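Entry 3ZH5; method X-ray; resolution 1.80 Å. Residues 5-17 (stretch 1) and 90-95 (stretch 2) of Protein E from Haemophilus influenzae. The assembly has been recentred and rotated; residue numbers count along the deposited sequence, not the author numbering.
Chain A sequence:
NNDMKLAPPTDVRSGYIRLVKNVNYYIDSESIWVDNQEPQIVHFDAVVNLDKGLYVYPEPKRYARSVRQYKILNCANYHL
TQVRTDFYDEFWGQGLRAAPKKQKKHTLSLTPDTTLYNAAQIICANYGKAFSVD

Stretch 1, residues 5-17: KLAPPTDVRSGYI
Stretch 2, residues 90-95: EFWGQG

Stretch 1 is an extended, proline-containing loop that packs against two aromatic side chains of stretch 2. It enters a strand at Tyr-16 and Ile-17. The contact buries 527 Å², both sides summed; apolar and aromatic contacts are the most numerous. Two CA pairs set the register: Pro-8 to Phe-91 at 7.4 Å and Arg-13 to Trp-92 at 7.7 Å.

Residues 6 to 9 of stretch 1 are extended, with Pro-8 at phi/psi -51/133 and Pro-9 at -60/142. Both proline rings are C-gamma exo. Thr-10 bends the chain at -89/-37, and Asp-11 (-71/130) and Val-12 (-92/124) extend it again. A type II beta turn follows from Arg-13 (-55/135) through Ser-14 (-51/133) to Tyr-16 (-93/135), closed by Tyr-16 N to Arg-13 O at 3.0 Å. Gly-15 sits in it at 89/-10, where a side chain would be jammed against the preceding carbonyl.

Stretch 2 begins with Glu-90 at -123/161, out of contact with stretch 1. Glu-90 N makes a weak hydrogen bond to Gln-94 O at 3.2 Å.

Phe-91 has phi/psi -70/167, and its CB points toward stretch 1. Chi1 is m (-66°) and chi2 is -67°. Pro-9 lies over one face of the ring. Pro-9 CD is 3.9 Å from the Phe-91 ring centroid, 16° off the normal, a CH-pi contact. Leu-6 (chi1 m, chi2 t) meets the ring at its edge, with Leu-6 CB 4.3 Å from Phe-91 CZ. The puckered Pro-9 ring lays its CD against the aromatic face, an apolar contact.

Trp-92 has the largest covered area, 168 Å². Its backbone is left-handed, 70/24; chi1 is m (-54°) and chi2 is 117°. Pro-9 CG packs 3.9 Å from Trp-92 CZ2. Asp-11 O approaches the indole edge, 3.3 Å from Trp-92 CZ2. Val-12 points its CB away, yet Val-12 CA lies 3.8 Å from Trp-92 CH2. Arg-13 covers one face: Arg-13 CB is 3.9 Å from the Trp-92 six-membered ring centroid, 13° off the normal. Its side chain is t, p, p with chi4 89°, which folds the guanidinium back so that Arg-13 NH2 reaches Trp-92 CD1 at 3.2 Å. Here the aliphatic start and the flat end of arginine both lie against the indole. The edge of Trp-92 points at the face of Tyr-16, with centroids 5.0 Å apart and planes at 58°. Tyr-16 CD2 is 3.7 Å from Trp-92 CE3. Tyr-16 has chi1 m (-73°) and chi2 75°, and Tyr-16 OH lies 3.2 Å from Trp-92 O.

Gly-93 is buried at 60/47, a positive phi that favours glycine.

Gln-94 is at -135/161, with its CB toward stretch 1. Chi1 and chi2 are m (-48°, -76°) and chi3 is -20°. Gln-94 NE2 gives weak hydrogen bonds to Tyr-16 OH at 3.4 Å and, within its own stretch, to Trp-92 O at 3.2 Å. Gln-94 is partly exposed, and its amide can give an N-H to the phenol oxygen.

The chain turns a corner at Gly-95 (102/-148). A CB there would clash with Glu-90 CD.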

# COMPACT_ATOMS: atom_id res chain seq x y z
N LYS A 5 -5.19 -20.28 -4.66
CA LYS A 5 -3.74 -20.24 -4.89
C LYS A 5 -3.36 -19.36 -6.09
O LYS A 5 -3.76 -19.61 -7.22
CB LYS A 5 -3.21 -21.67 -5.12
CG LYS A 5 -4.27 -22.68 -5.59
CD LYS A 5 -4.81 -22.36 -6.99
CE LYS A 5 -5.99 -23.25 -7.35
NZ LYS A 5 -6.56 -22.91 -8.69
N LEU A 6 -2.54 -18.34 -5.83
CA LEU A 6 -2.27 -17.31 -6.82
C LEU A 6 -0.78 -17.21 -7.17
O LEU A 6 0.07 -17.51 -6.34
CB LEU A 6 -2.74 -15.96 -6.28
CG LEU A 6 -4.16 -15.99 -5.72
CD1 LEU A 6 -4.52 -14.67 -5.07
CD2 LEU A 6 -5.14 -16.33 -6.83
N ALA A 7 -0.49 -16.74 -8.38
CA ALA A 7 0.88 -16.47 -8.81
C ALA A 7 1.10 -14.98 -9.08
O ALA A 7 0.97 -14.52 -10.22
CB ALA A 7 1.23 -17.28 -10.04
N PRO A 8 1.42 -14.22 -8.02
CA PRO A 8 1.68 -12.78 -8.08
C PRO A 8 2.71 -12.44 -9.14
O PRO A 8 3.77 -13.07 -9.19
CB PRO A 8 2.26 -12.49 -6.70
CG PRO A 8 1.69 -13.53 -5.81
CD PRO A 8 1.40 -14.74 -6.64
N PRO A 9 2.43 -11.42 -9.97
CA PRO A 9 3.33 -11.12 -11.08
C PRO A 9 4.74 -10.78 -10.61
O PRO A 9 4.92 -10.12 -9.57
CB PRO A 9 2.70 -9.90 -11.76
CG PRO A 9 1.35 -9.67 -11.07
CD PRO A 9 1.42 -10.36 -9.75
N THR A 10 5.73 -11.24 -11.38
CA THR A 10 7.12 -10.93 -11.12
C THR A 10 7.53 -9.67 -11.83
O THR A 10 8.32 -8.88 -11.32
CB THR A 10 8.06 -12.04 -11.65
OG1 THR A 10 7.51 -13.33 -11.39
CG2 THR A 10 9.43 -11.91 -10.99
N ASP A 11 7.00 -9.47 -13.04
CA ASP A 11 7.20 -8.22 -13.75
C ASP A 11 6.40 -7.09 -13.10
O ASP A 11 5.20 -7.23 -12.84
CB ASP A 11 6.79 -8.37 -15.21
CG ASP A 11 7.72 -9.29 -15.99
OD1 ASP A 11 8.87 -9.52 -15.53
OD2 ASP A 11 7.30 -9.76 -17.07
N VAL A 12 7.07 -5.97 -12.84
CA VAL A 12 6.46 -4.84 -12.14
C VAL A 12 5.83 -3.81 -13.09
O VAL A 12 6.49 -3.29 -14.00
CB VAL A 12 7.53 -4.13 -11.28
CG1 VAL A 12 6.92 -3.02 -10.46
CG2 VAL A 12 8.24 -5.15 -10.40
N ARG A 13 4.55 -3.54 -12.88
CA ARG A 13 3.84 -2.48 -13.57
C ARG A 13 4.53 -1.12 -13.39
O ARG A 13 4.95 -0.75 -12.29
CB ARG A 13 2.41 -2.43 -13.02
CG ARG A 13 1.55 -1.26 -13.47
CD ARG A 13 0.91 -1.53 -14.81
NE ARG A 13 0.12 -2.76 -14.82
CZ ARG A 13 -1.17 -2.84 -14.50
NH1 ARG A 13 -1.84 -1.76 -14.10
NH2 ARG A 13 -1.78 -4.01 -14.56
N SER A 14 4.65 -0.39 -14.48
CA SER A 14 5.25 0.94 -14.46
C SER A 14 4.63 1.83 -13.38
O SER A 14 3.41 1.92 -13.23
CB SER A 14 5.17 1.60 -15.85
OG SER A 14 4.59 2.89 -15.78
N GLY A 15 5.51 2.49 -12.64
CA GLY A 15 5.14 3.34 -11.54
C GLY A 15 5.02 2.67 -10.18
O GLY A 15 4.87 3.35 -9.17
N TYR A 16 5.07 1.34 -10.13
CA TYR A 16 4.97 0.65 -8.84
C TYR A 16 6.38 0.41 -8.33
O TYR A 16 7.25 0.02 -9.08
CB TYR A 16 4.20 -0.67 -8.98
CG TYR A 16 2.73 -0.43 -9.16
CD1 TYR A 16 2.23 0.03 -10.38
CD2 TYR A 16 1.84 -0.63 -8.12
CE1 TYR A 16 0.88 0.29 -10.55
CE2 TYR A 16 0.48 -0.38 -8.27
CZ TYR A 16 0.00 0.08 -9.49
OH TYR A 16 -1.34 0.33 -9.66
N ILE A 17 6.59 0.69 -7.07
CA ILE A 17 7.86 0.62 -6.46
C ILE A 17 7.82 -0.58 -5.50
O ILE A 17 7.03 -0.61 -4.55
CB ILE A 17 8.20 1.87 -5.67
CG1 ILE A 17 8.07 3.15 -6.54
CG2 ILE A 17 9.60 1.74 -5.08
CD1 ILE A 17 8.40 4.40 -5.76
N GLU A 90 -8.38 -8.15 -9.45
CA GLU A 90 -7.21 -8.24 -10.34
C GLU A 90 -5.97 -7.77 -9.57
O GLU A 90 -6.10 -7.10 -8.54
CB GLU A 90 -7.40 -7.37 -11.59
CG GLU A 90 -8.47 -7.87 -12.54
CD GLU A 90 -9.10 -6.76 -13.35
OE1 GLU A 90 -8.43 -5.73 -13.58
OE2 GLU A 90 -10.28 -6.90 -13.75
N PHE A 91 -4.77 -8.13 -10.04
CA PHE A 91 -3.54 -7.67 -9.38
C PHE A 91 -3.37 -6.17 -9.62
O PHE A 91 -4.07 -5.58 -10.44
CB PHE A 91 -2.31 -8.45 -9.90
CG PHE A 91 -2.33 -9.91 -9.55
CD1 PHE A 91 -2.21 -10.32 -8.24
CD2 PHE A 91 -2.45 -10.86 -10.54
CE1 PHE A 91 -2.24 -11.65 -7.92
CE2 PHE A 91 -2.47 -12.20 -10.22
CZ PHE A 91 -2.37 -12.59 -8.91
N TRP A 92 -2.47 -5.54 -8.87
CA TRP A 92 -2.16 -4.12 -9.03
C TRP A 92 -3.30 -3.19 -8.56
O TRP A 92 -3.37 -2.02 -8.96
CB TRP A 92 -1.74 -3.80 -10.48
CG TRP A 92 -0.60 -4.69 -10.99
CD1 TRP A 92 -0.66 -5.57 -12.02
CD2 TRP A 92 0.73 -4.75 -10.47
NE1 TRP A 92 0.57 -6.18 -12.19
CE2 TRP A 92 1.44 -5.70 -11.25
CE3 TRP A 92 1.41 -4.10 -9.43
CZ2 TRP A 92 2.79 -6.03 -11.01
CZ3 TRP A 92 2.76 -4.42 -9.20
CH2 TRP A 92 3.43 -5.38 -9.98
N GLY A 93 -4.15 -3.70 -7.68
CA GLY A 93 -5.19 -2.90 -7.08
C GLY A 93 -6.17 -2.33 -8.11
O GLY A 93 -6.49 -1.15 -8.05
N GLN A 94 -6.64 -3.17 -9.03
CA GLN A 94 -7.51 -2.77 -10.14
C GLN A 94 -8.61 -3.80 -10.23
O GLN A 94 -8.45 -4.93 -9.76
CB GLN A 94 -6.76 -2.83 -11.49
CG GLN A 94 -5.40 -2.18 -11.53
CD GLN A 94 -5.46 -0.68 -11.57
OE1 GLN A 94 -6.49 -0.10 -11.93
NE2 GLN A 94 -4.37 -0.03 -11.19
N GLY A 95 -9.71 -3.42 -10.89
CA GLY A 95 -10.77 -4.35 -11.23
C GLY A 95 -11.97 -4.22 -10.31
O GLY A 95 -12.27 -3.13 -9.82